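Local coordinates for protein nitroalkane oxidase (Podospora anserina, PDB 3MKH) that oxidises primary and secondary nitroalkanes to aldehydes or ketones, using FAD and molecular oxygen and releasing nitrite and hydrogen peroxide, at residues Met280-Met285 and Val357-Ala362; Glu361-Ala366 and Asn390-Leu395; Ser273-Gly278 and Glu350-Ala355. All blocks are in the same frame, centred on the assembly; numbering follows the deposited sequence.

Interaction 1 (Met280-Met285 and Val357-Ala362)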
ATOM      1  N   MET A 280      10.176   2.109 -19.648  1.00 18.43           N
ATOM      2  CA  MET A 280       8.778   2.186 -20.130  1.00 18.83           C
ATOM      3  C   MET A 280       7.866   2.654 -19.008  1.00 21.05           C
ATOM      4  O   MET A 280       6.933   3.449 -19.219  1.00 20.74           O
ATOM      5  CB  MET A 280       8.277   0.825 -20.624  1.00 19.99           C
ATOM      6  CG  MET A 280       9.091   0.228 -21.750  1.00 20.47           C
ATOM      7  SD  MET A 280       8.460  -1.409 -22.187  1.00 24.64           S
ATOM      8  CE  MET A 280       9.443  -1.718 -23.638  1.00 27.88           C
ATOM      9  N   GLY A 281       8.109   2.116 -17.822  1.00 18.25           N
ATOM     10  CA  GLY A 281       7.393   2.538 -16.631  1.00 20.32           C
ATOM     11  C   GLY A 281       7.520   4.036 -16.381  1.00 19.27           C
ATOM     12  O   GLY A 281       6.516   4.727 -16.150  1.00 18.87           O
ATOM     13  N   VAL A 282       8.754   4.538 -16.423  1.00 16.72           N
ATOM     14  CA  VAL A 282       9.005   5.963 -16.229  1.00 19.49           C
ATOM     15  C   VAL A 282       8.254   6.801 -17.254  1.00 18.73           C
ATOM     16  O   VAL A 282       7.680   7.841 -16.922  1.00 19.14           O
ATOM     17  CB  VAL A 282      10.524   6.307 -16.316  1.00 18.81           C
ATOM     18  CG1 VAL A 282      10.748   7.814 -16.145  1.00 18.43           C
ATOM     19  CG2 VAL A 282      11.325   5.505 -15.283  1.00 18.35           C
ATOM     20  N   GLY A 283       8.266   6.351 -18.506  1.00 20.12           N
ATOM     21  CA  GLY A 283       7.597   7.079 -19.575  1.00 18.36           C
ATOM     22  C   GLY A 283       6.095   7.196 -19.362  1.00 19.90           C
ATOM     23  O   GLY A 283       5.505   8.257 -19.576  1.00 18.32           O
ATOM     24  N   LEU A 284       5.456   6.100 -18.963  1.00 18.87           N
ATOM     25  CA  LEU A 284       4.018   6.161 -18.704  1.00 20.96           C
ATOM     26  C   LEU A 284       3.718   7.044 -17.494  1.00 17.53           C
ATOM     27  O   LEU A 284       2.715   7.744 -17.477  1.00 18.93           O
ATOM     28  CB  LEU A 284       3.436   4.769 -18.462  1.00 18.48           C
ATOM     29  CG  LEU A 284       3.470   3.776 -19.610  1.00 21.78           C
ATOM     30  CD1 LEU A 284       2.866   2.439 -19.155  1.00 20.52           C
ATOM     31  CD2 LEU A 284       2.727   4.337 -20.840  1.00 22.77           C
ATOM     32  N   MET A 285       4.578   6.985 -16.478  1.00 19.47           N
ATOM     33  CA  MET A 285       4.374   7.786 -15.272  1.00 18.35           C
ATOM     34  C   MET A 285       4.480   9.261 -15.601  1.00 20.52           C
ATOM     35  O   MET A 285       3.641  10.065 -15.192  1.00 19.56           O
ATOM     36  CB  MET A 285       5.376   7.392 -14.182  1.00 18.08           C
ATOM     37  CG  MET A 285       5.148   5.960 -13.685  1.00 23.31           C
ATOM     38  SD  MET A 285       6.425   5.328 -12.577  1.00 22.75           S
ATOM     39  CE  MET A 285       6.044   6.272 -11.096  1.00 19.13           C
ATOM     40  N   VAL A 357      10.860  -4.560 -11.695  1.00 21.72           N
ATOM     41  CA  VAL A 357       9.793  -4.773 -10.731  1.00 19.86           C
ATOM     42  C   VAL A 357       9.282  -3.460 -10.137  1.00 22.10           C
ATOM     43  O   VAL A 357       8.080  -3.248 -10.033  1.00 20.24           O
ATOM     44  CB  VAL A 357      10.227  -5.729  -9.601  1.00 22.84           C
ATOM     45  CG1 VAL A 357       9.138  -5.816  -8.526  1.00 20.29           C
ATOM     46  CG2 VAL A 357      10.545  -7.102 -10.181  1.00 20.36           C
ATOM     47  N   PHE A 358      10.187  -2.571  -9.747  1.00 22.27           N
ATOM     48  CA  PHE A 358       9.766  -1.327  -9.094  1.00 19.98           C
ATOM     49  C   PHE A 358       8.939  -0.439 -10.027  1.00 22.84           C
ATOM     50  O   PHE A 358       7.878   0.046  -9.655  1.00 21.16           O
ATOM     51  CB  PHE A 358      10.983  -0.527  -8.590  1.00 20.97           C
ATOM     52  CG  PHE A 358      10.623   0.806  -7.959  1.00 23.06           C
ATOM     53  CD1 PHE A 358      10.525   1.956  -8.730  1.00 21.21           C
ATOM     54  CD2 PHE A 358      10.355   0.898  -6.602  1.00 24.25           C
ATOM     55  CE1 PHE A 358      10.195   3.189  -8.152  1.00 24.00           C
ATOM     56  CE2 PHE A 358      10.023   2.112  -6.020  1.00 25.83           C
ATOM     57  CZ  PHE A 358       9.943   3.264  -6.794  1.00 24.56           C
ATOM     58  N   CYS A 359       9.469  -0.210 -11.228  1.00 21.15           N
ATOM     59  CA  CYS A 359       8.910   0.752 -12.158  1.00 21.58           C
ATOM     60  C   CYS A 359       7.617   0.237 -12.794  1.00 20.97           C
ATOM     61  O   CYS A 359       6.692   1.015 -13.018  1.00 20.44           O
ATOM     62  CB  CYS A 359       9.927   1.112 -13.251  1.00 21.23           C
ATOM     63  SG  CYS A 359      11.456   1.921 -12.624  1.00 23.30           S
ATOM     64  N   SER A 360       7.551  -1.061 -13.085  1.00 19.83           N
ATOM     65  CA  SER A 360       6.335  -1.609 -13.693  1.00 20.50           C
ATOM     66  C   SER A 360       5.170  -1.425 -12.731  1.00 22.55           C
ATOM     67  O   SER A 360       4.090  -1.005 -13.128  1.00 19.66           O
ATOM     68  CB  SER A 360       6.500  -3.091 -14.071  1.00 20.42           C
ATOM     69  OG  SER A 360       6.741  -3.879 -12.917  1.00 19.38           O
ATOM     70  N   GLU A 361       5.396  -1.704 -11.454  1.00 21.94           N
ATOM     71  CA  GLU A 361       4.313  -1.641 -10.481  1.00 23.76           C
ATOM     72  C   GLU A 361       3.997  -0.196 -10.106  1.00 23.87           C
ATOM     73  O   GLU A 361       2.829   0.169  -9.910  1.00 20.22           O
ATOM     74  CB  GLU A 361       4.632  -2.524  -9.259  1.00 21.95           C
ATOM     75  CG  GLU A 361       4.548  -4.002  -9.637  1.00 26.32           C
ATOM     76  CD  GLU A 361       4.932  -4.967  -8.522  1.00 28.99           C
ATOM     77  OE1 GLU A 361       5.030  -4.542  -7.348  1.00 32.31           O
ATOM     78  OE2 GLU A 361       5.118  -6.162  -8.836  1.00 29.33           O
ATOM     79  N   ALA A 362       5.033   0.634 -10.052  1.00 21.32           N
ATOM     80  CA  ALA A 362       4.834   2.059  -9.821  1.00 22.41           C
ATOM     81  C   ALA A 362       4.048   2.746 -10.946  1.00 21.50           C
ATOM     82  O   ALA A 362       3.296   3.681 -10.690  1.00 20.92           O
ATOM     83  CB  ALA A 362       6.162   2.763  -9.584  1.00 20.91           C
TER
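G281 and M285 of helix 262-298 meet C359 and A362 of helix 345-374 in the C-terminal helical domain of this acyl-CoA dehydrogenase relative. The two helices run in nearly the same direction, their local axes inclined by 28° and 8.2 Å apart at closest approach. Such nearness depends on G281, whose CA lies 4.0 Å from the carbonyl O of C359. A beta carbon at this position would point at helix 357-362 and collide with that same oxygen, so glycine suits the place. C359, small and weakly polar, turns its CB toward the partner helix; its SG has a loose apolar contact with V282 CG2, at 4.5 Å. One turn further on, where the CA atoms stand further apart, a longer side chain spans the distance. M285 starts toward A362 and bends at its third torsion (chi3 73°), which brings CE to 3.8 Å from A362 CB. The sulphur packs against the same alanine, with M285 SD 4.0 Å from A362 CB, so the end of an unbranched, flexible chain rests on a small methyl and its backbone. An alanine in place of M285 would probably open a gap over A362, whose CB would lose its contacts with the sulphur and the terminal methyl. Helix 311-340 adds Q323 and T324 beside M285, and A327 and T331 beside C359. No hydrogen bond joins the two segments. With a glycine at the close approach and a methionine where the helices lie further apart, the contact is a near-parallel helix pair of the helical C-terminal domain of the acyl-CoA dehydrogenase fold.

Interaction 2 (Glu361-Ala366 and Asn390-Leu395)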
ATOM      1  N   GLU A 361       5.396  -1.704 -11.454  1.00 21.94           N
ATOM      2  CA  GLU A 361       4.313  -1.641 -10.481  1.00 23.76           C
ATOM      3  C   GLU A 361       3.997  -0.196 -10.106  1.00 23.87           C
ATOM      4  O   GLU A 361       2.829   0.169  -9.910  1.00 20.22           O
ATOM      5  CB  GLU A 361       4.632  -2.524  -9.259  1.00 21.95           C
ATOM      6  CG  GLU A 361       4.548  -4.002  -9.637  1.00 26.32           C
ATOM      7  CD  GLU A 361       4.932  -4.967  -8.522  1.00 28.99           C
ATOM      8  OE1 GLU A 361       5.030  -4.542  -7.348  1.00 32.31           O
ATOM      9  OE2 GLU A 361       5.118  -6.162  -8.836  1.00 29.33           O
ATOM     10  N   ALA A 362       5.033   0.634 -10.052  1.00 21.32           N
ATOM     11  CA  ALA A 362       4.834   2.059  -9.821  1.00 22.41           C
ATOM     12  C   ALA A 362       4.048   2.746 -10.946  1.00 21.50           C
ATOM     13  O   ALA A 362       3.296   3.681 -10.690  1.00 20.92           O
ATOM     14  CB  ALA A 362       6.162   2.763  -9.584  1.00 20.91           C
ATOM     15  N   ALA A 363       4.225   2.298 -12.188  1.00 19.78           N
ATOM     16  CA  ALA A 363       3.408   2.815 -13.298  1.00 18.61           C
ATOM     17  C   ALA A 363       1.906   2.517 -13.141  1.00 17.86           C
ATOM     18  O   ALA A 363       1.048   3.395 -13.358  1.00 17.56           O
ATOM     19  CB  ALA A 363       3.932   2.282 -14.654  1.00 17.94           C
ATOM     20  N   VAL A 364       1.576   1.283 -12.782  1.00 16.45           N
ATOM     21  CA  VAL A 364       0.169   0.926 -12.548  1.00 18.87           C
ATOM     22  C   VAL A 364      -0.437   1.779 -11.415  1.00 22.37           C
ATOM     23  O   VAL A 364      -1.508   2.365 -11.570  1.00 22.40           O
ATOM     24  CB  VAL A 364       0.012  -0.589 -12.237  1.00 19.17           C
ATOM     25  CG1 VAL A 364      -1.446  -0.942 -11.951  1.00 24.49           C
ATOM     26  CG2 VAL A 364       0.577  -1.426 -13.400  1.00 17.65           C
ATOM     27  N   LYS A 365       0.272   1.869 -10.292  1.00 21.11           N
ATOM     28  CA  LYS A 365      -0.143   2.709  -9.161  1.00 24.62           C
ATOM     29  C   LYS A 365      -0.289   4.204  -9.533  1.00 22.84           C
ATOM     30  O   LYS A 365      -1.228   4.859  -9.110  1.00 21.37           O
ATOM     31  CB  LYS A 365       0.833   2.506  -7.987  1.00 24.08           C
ATOM     32  CG  LYS A 365       0.667   3.449  -6.786  1.00 30.25           C
ATOM     33  CD  LYS A 365      -0.748   3.442  -6.221  1.00 35.42           C
ATOM     34  CE  LYS A 365      -0.778   3.992  -4.774  1.00 41.41           C
ATOM     35  NZ  LYS A 365       0.121   5.191  -4.528  1.00 40.20           N
ATOM     36  N   ALA A 366       0.632   4.730 -10.340  1.00 18.43           N
ATOM     37  CA  ALA A 366       0.538   6.106 -10.807  1.00 19.76           C
ATOM     38  C   ALA A 366      -0.706   6.330 -11.648  1.00 19.79           C
ATOM     39  O   ALA A 366      -1.346   7.374 -11.543  1.00 22.09           O
ATOM     40  CB  ALA A 366       1.770   6.479 -11.623  1.00 18.06           C
ATOM     41  N   ASN A 390      -4.392   0.962 -19.068  1.00 17.99           N
ATOM     42  CA  ASN A 390      -4.402  -0.288 -19.810  1.00 22.00           C
ATOM     43  C   ASN A 390      -3.094  -0.603 -20.525  1.00 20.30           C
ATOM     44  O   ASN A 390      -2.868  -1.740 -20.932  1.00 21.50           O
ATOM     45  CB  ASN A 390      -5.582  -0.346 -20.764  1.00 19.76           C
ATOM     46  CG  ASN A 390      -6.870  -0.631 -20.034  1.00 22.03           C
ATOM     47  OD1 ASN A 390      -7.026  -1.698 -19.463  1.00 24.03           O
ATOM     48  ND2 ASN A 390      -7.774   0.340 -20.001  1.00 24.68           N
ATOM     49  N   THR A 391      -2.240   0.398 -20.667  1.00 16.92           N
ATOM     50  CA  THR A 391      -0.871   0.156 -21.131  1.00 16.83           C
ATOM     51  C   THR A 391      -0.028  -0.289 -19.945  1.00 19.23           C
ATOM     52  O   THR A 391       0.716  -1.274 -20.006  1.00 21.19           O
ATOM     53  CB  THR A 391      -0.274   1.438 -21.777  1.00 19.32           C
ATOM     54  OG1 THR A 391      -1.099   1.841 -22.878  1.00 21.17           O
ATOM     55  CG2 THR A 391       1.164   1.188 -22.283  1.00 18.70           C
ATOM     56  N   ALA A 392      -0.165   0.435 -18.841  1.00 17.54           N
ATOM     57  CA  ALA A 392       0.678   0.204 -17.674  1.00 20.34           C
ATOM     58  C   ALA A 392       0.523  -1.202 -17.087  1.00 20.37           C
ATOM     59  O   ALA A 392       1.510  -1.809 -16.625  1.00 17.80           O
ATOM     60  CB  ALA A 392       0.388   1.281 -16.596  1.00 16.60           C
ATOM     61  N   VAL A 393      -0.695  -1.745 -17.104  1.00 18.18           N
ATOM     62  CA  VAL A 393      -0.890  -3.048 -16.452  1.00 21.69           C
ATOM     63  C   VAL A 393      -0.139  -4.203 -17.111  1.00 16.65           C
ATOM     64  O   VAL A 393       0.047  -5.246 -16.488  1.00 20.02           O
ATOM     65  CB  VAL A 393      -2.385  -3.431 -16.244  1.00 24.55           C
ATOM     66  CG1 VAL A 393      -3.070  -2.413 -15.380  1.00 25.12           C
ATOM     67  CG2 VAL A 393      -3.087  -3.596 -17.570  1.00 22.03           C
ATOM     68  N   VAL A 394       0.289  -4.036 -18.361  1.00 18.34           N
ATOM     69  CA  VAL A 394       1.123  -5.057 -18.986  1.00 20.72           C
ATOM     70  C   VAL A 394       2.555  -5.116 -18.409  1.00 20.18           C
ATOM     71  O   VAL A 394       3.225  -6.135 -18.497  1.00 19.41           O
ATOM     72  CB  VAL A 394       1.209  -4.878 -20.513  1.00 21.87           C
ATOM     73  CG1 VAL A 394       2.395  -3.973 -20.884  1.00 23.53           C
ATOM     74  CG2 VAL A 394       1.330  -6.232 -21.177  1.00 22.29           C
ATOM     75  N   LEU A 395       3.032  -4.016 -17.845  1.00 20.15           N
ATOM     76  CA  LEU A 395       4.451  -3.941 -17.485  1.00 21.01           C
ATOM     77  C   LEU A 395       4.872  -4.968 -16.429  1.00 21.66           C
ATOM     78  O   LEU A 395       5.914  -5.603 -16.575  1.00 21.68           O
ATOM     79  CB  LEU A 395       4.848  -2.511 -17.082  1.00 18.89           C
ATOM     80  CG  LEU A 395       4.653  -1.458 -18.194  1.00 19.95           C
ATOM     81  CD1 LEU A 395       5.121  -0.096 -17.674  1.00 18.03           C
ATOM     82  CD2 LEU A 395       5.408  -1.819 -19.493  1.00 20.84           C
TER
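A363 and V364 of helix 345-374 pack against A392, V393 and L395 in a buried contact of apolar side chains, with no hydrogen bond between the two segments, where the chain passes from helix 385-392 into the short helix 394-397 close to the flavin. The backbones come closest at V364 and A392, with CA atoms 5.2 Å apart; beside them two small methyls meet, A363 CB and A392 CB, at 4.2 Å. Beyond them L395 reaches back toward the longer helix and sets its CD1 4.0 Å from A363 CB, a branched leucine packing beside a small methyl. V364 works on the neighbouring side with both of its branches. Its CG2, anti to the carbonyl carbon, comes to 3.4 Å from the carbonyl O of A392, while its CG1, anti to the backbone N (chi1 178°), meets V393 CG1 at 4.1 Å. The two valine side chains cross at about a right angle and meet closest through these CG1 methyls. The A392 carbonyl that V364 CG2 approaches also accepts the backbone N-H of L395, with L395 N 2.9 Å from A392 O, so this oxygen is satisfied within its own segment. L284 of helix 262-298 packs on both A392 and L395. In the third subunit, another chain, T368 packs on V364 and L389 on V393. V394 touches FAD, and the side chain of L395 lies about 7 Å from that of D399. The contact joins helix 345-374 to a segment that itself lines the FAD pocket, near the inferred proton acceptor of an acyl-CoA dehydrogenase-type active site.

Interaction 3 (Ser273-Gly278 and Glu350-Ala355)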
ATOM      1  N   SER A 273      16.484  -6.264 -21.108  1.00 24.67           N
ATOM      2  CA  SER A 273      15.127  -5.792 -21.372  1.00 24.05           C
ATOM      3  C   SER A 273      14.462  -5.289 -20.084  1.00 25.45           C
ATOM      4  O   SER A 273      13.641  -4.368 -20.118  1.00 23.36           O
ATOM      5  CB  SER A 273      14.277  -6.887 -22.019  1.00 27.72           C
ATOM      6  OG  SER A 273      14.045  -7.949 -21.106  1.00 32.92           O
ATOM      7  N   ALA A 274      14.824  -5.904 -18.957  1.00 22.39           N
ATOM      8  CA  ALA A 274      14.306  -5.500 -17.642  1.00 25.61           C
ATOM      9  C   ALA A 274      14.593  -4.018 -17.355  1.00 22.27           C
ATOM     10  O   ALA A 274      13.750  -3.299 -16.806  1.00 20.13           O
ATOM     11  CB  ALA A 274      14.909  -6.388 -16.537  1.00 19.93           C
ATOM     12  N   VAL A 275      15.792  -3.573 -17.712  1.00 21.55           N
ATOM     13  CA  VAL A 275      16.166  -2.168 -17.538  1.00 22.80           C
ATOM     14  C   VAL A 275      15.248  -1.286 -18.377  1.00 20.07           C
ATOM     15  O   VAL A 275      14.766  -0.249 -17.923  1.00 22.38           O
ATOM     16  CB  VAL A 275      17.652  -1.915 -17.935  1.00 21.48           C
ATOM     17  CG1 VAL A 275      18.005  -0.417 -17.863  1.00 19.88           C
ATOM     18  CG2 VAL A 275      18.603  -2.737 -17.051  1.00 21.69           C
ATOM     19  N   LEU A 276      14.994  -1.720 -19.606  1.00 22.37           N
ATOM     20  CA  LEU A 276      14.210  -0.926 -20.547  1.00 23.41           C
ATOM     21  C   LEU A 276      12.729  -0.916 -20.169  1.00 21.30           C
ATOM     22  O   LEU A 276      12.031   0.047 -20.447  1.00 19.77           O
ATOM     23  CB  LEU A 276      14.417  -1.420 -21.979  1.00 23.72           C
ATOM     24  CG  LEU A 276      15.557  -0.745 -22.767  1.00 32.12           C
ATOM     25  CD1 LEU A 276      16.600  -0.053 -21.895  1.00 27.05           C
ATOM     26  CD2 LEU A 276      16.188  -1.674 -23.775  1.00 31.59           C
ATOM     27  N   VAL A 277      12.264  -1.983 -19.525  1.00 21.59           N
ATOM     28  CA  VAL A 277      10.923  -1.995 -18.941  1.00 22.18           C
ATOM     29  C   VAL A 277      10.808  -0.956 -17.819  1.00 23.30           C
ATOM     30  O   VAL A 277       9.760  -0.311 -17.652  1.00 22.29           O
ATOM     31  CB  VAL A 277      10.507  -3.406 -18.437  1.00 22.04           C
ATOM     32  CG1 VAL A 277       9.236  -3.322 -17.570  1.00 22.20           C
ATOM     33  CG2 VAL A 277      10.276  -4.340 -19.633  1.00 20.92           C
ATOM     34  N   GLY A 278      11.889  -0.785 -17.064  1.00 20.62           N
ATOM     35  CA  GLY A 278      11.960   0.293 -16.088  1.00 20.15           C
ATOM     36  C   GLY A 278      11.670   1.610 -16.791  1.00 21.11           C
ATOM     37  O   GLY A 278      10.797   2.398 -16.390  1.00 21.04           O
ATOM     38  N   GLU A 350      20.843  -8.077 -10.376  1.00 22.36           N
ATOM     39  CA  GLU A 350      19.850  -7.770  -9.349  1.00 21.73           C
ATOM     40  C   GLU A 350      19.227  -6.382  -9.521  1.00 22.16           C
ATOM     41  O   GLU A 350      18.031  -6.197  -9.272  1.00 21.13           O
ATOM     42  CB  GLU A 350      20.443  -7.885  -7.929  1.00 22.04           C
ATOM     43  CG  GLU A 350      19.345  -7.904  -6.854  1.00 22.69           C
ATOM     44  CD  GLU A 350      19.854  -7.633  -5.435  1.00 32.08           C
ATOM     45  OE1 GLU A 350      20.765  -6.795  -5.269  1.00 30.02           O
ATOM     46  OE2 GLU A 350      19.321  -8.250  -4.479  1.00 31.74           O
ATOM     47  N   LEU A 351      20.037  -5.406  -9.930  1.00 22.74           N
ATOM     48  CA  LEU A 351      19.529  -4.048 -10.126  1.00 19.47           C
ATOM     49  C   LEU A 351      18.614  -3.949 -11.346  1.00 22.65           C
ATOM     50  O   LEU A 351      17.630  -3.218 -11.318  1.00 23.12           O
ATOM     51  CB  LEU A 351      20.675  -3.041 -10.246  1.00 22.30           C
ATOM     52  CG  LEU A 351      21.538  -2.860  -8.986  1.00 26.45           C
ATOM     53  CD1 LEU A 351      22.529  -1.705  -9.181  1.00 25.70           C
ATOM     54  CD2 LEU A 351      20.681  -2.633  -7.747  1.00 26.42           C
ATOM     55  N   ALA A 352      18.946  -4.666 -12.418  1.00 22.47           N
ATOM     56  CA  ALA A 352      18.078  -4.687 -13.594  1.00 20.17           C
ATOM     57  C   ALA A 352      16.705  -5.233 -13.213  1.00 20.61           C
ATOM     58  O   ALA A 352      15.698  -4.620 -13.513  1.00 20.88           O
ATOM     59  CB  ALA A 352      18.689  -5.526 -14.715  1.00 21.79           C
ATOM     60  N   LEU A 353      16.682  -6.395 -12.569  1.00 20.04           N
ATOM     61  CA  LEU A 353      15.443  -6.976 -12.044  1.00 20.43           C
ATOM     62  C   LEU A 353      14.681  -6.009 -11.137  1.00 23.67           C
ATOM     63  O   LEU A 353      13.447  -5.879 -11.232  1.00 22.82           O
ATOM     64  CB  LEU A 353      15.747  -8.257 -11.273  1.00 20.95           C
ATOM     65  CG  LEU A 353      16.398  -9.372 -12.093  1.00 28.55           C
ATOM     66  CD1 LEU A 353      17.057 -10.409 -11.175  1.00 27.01           C
ATOM     67  CD2 LEU A 353      15.362 -10.014 -12.985  1.00 27.11           C
ATOM     68  N   ALA A 354      15.406  -5.328 -10.257  1.00 19.93           N
ATOM     69  CA  ALA A 354      14.775  -4.349  -9.365  1.00 21.57           C
ATOM     70  C   ALA A 354      14.080  -3.220 -10.128  1.00 20.52           C
ATOM     71  O   ALA A 354      12.946  -2.827  -9.786  1.00 21.59           O
ATOM     72  CB  ALA A 354      15.803  -3.771  -8.380  1.00 21.02           C
ATOM     73  N   ALA A 355      14.751  -2.682 -11.149  1.00 19.31           N
ATOM     74  CA  ALA A 355      14.167  -1.576 -11.904  1.00 19.92           C
ATOM     75  C   ALA A 355      12.886  -2.062 -12.564  1.00 21.71           C
ATOM     76  O   ALA A 355      11.869  -1.378 -12.529  1.00 20.42           O
ATOM     77  CB  ALA A 355      15.139  -1.028 -12.971  1.00 20.59           C
TER
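Helices 273-278 and 350-355 run side by side at 35°, with local axes 7.5 Å apart at closest approach and two CA pairs, V275 with A352 and G278 with A355, each separated by 5.1 Å. Small residues make this possible. A274 directs its methyl toward the partner helix, and its CB lies 3.6 Å from the carbonyl O of A352. V275 adds one branch: CG2, anti to its own carbonyl carbon, sits 3.6 Å from A352 CB. One methyl of a beta-branched chain thus meets another on a short alanine. Further along, G278 has its CA 3.9 Å from A355 O. Glycine fits here because a beta carbon would point across the interface and come tight against the CB of A355, itself turned toward helix 273-278. No hydrogen bond spans the pair. S273 next to A274 hydrogen-bonds through OG to OD1 of D399, the inferred proton acceptor, so this end of the contact lies beside the active site. Around the two helices, helix 311-340 packs on V275 through A335 and M338, helix 75-88 adds L75 to the same valine, and helix 402-415 brings R406 against both A274 and L353.

How the interactions relate
From the N terminus, helix 262-298 supplies 273-278 and then 280-285; after helix 311-340, helix 345-374 supplies 350-355, 357-362 and 361-366. Interactions 3 and 1 each close a loop with 71 residues between its segments, and because these segments alternate along the chain, the loops cross. They are successive contacts of one helix pair, meeting where C359 CB lies 3.5 Å from G278 O. Interaction 2 begins where interaction 1 ends, sharing E361 and A362, and closes a shorter loop that brings 390-395 back onto helix 345-374; it follows interaction 3 in series. Together they tie both long helices to the segment beside the flavin.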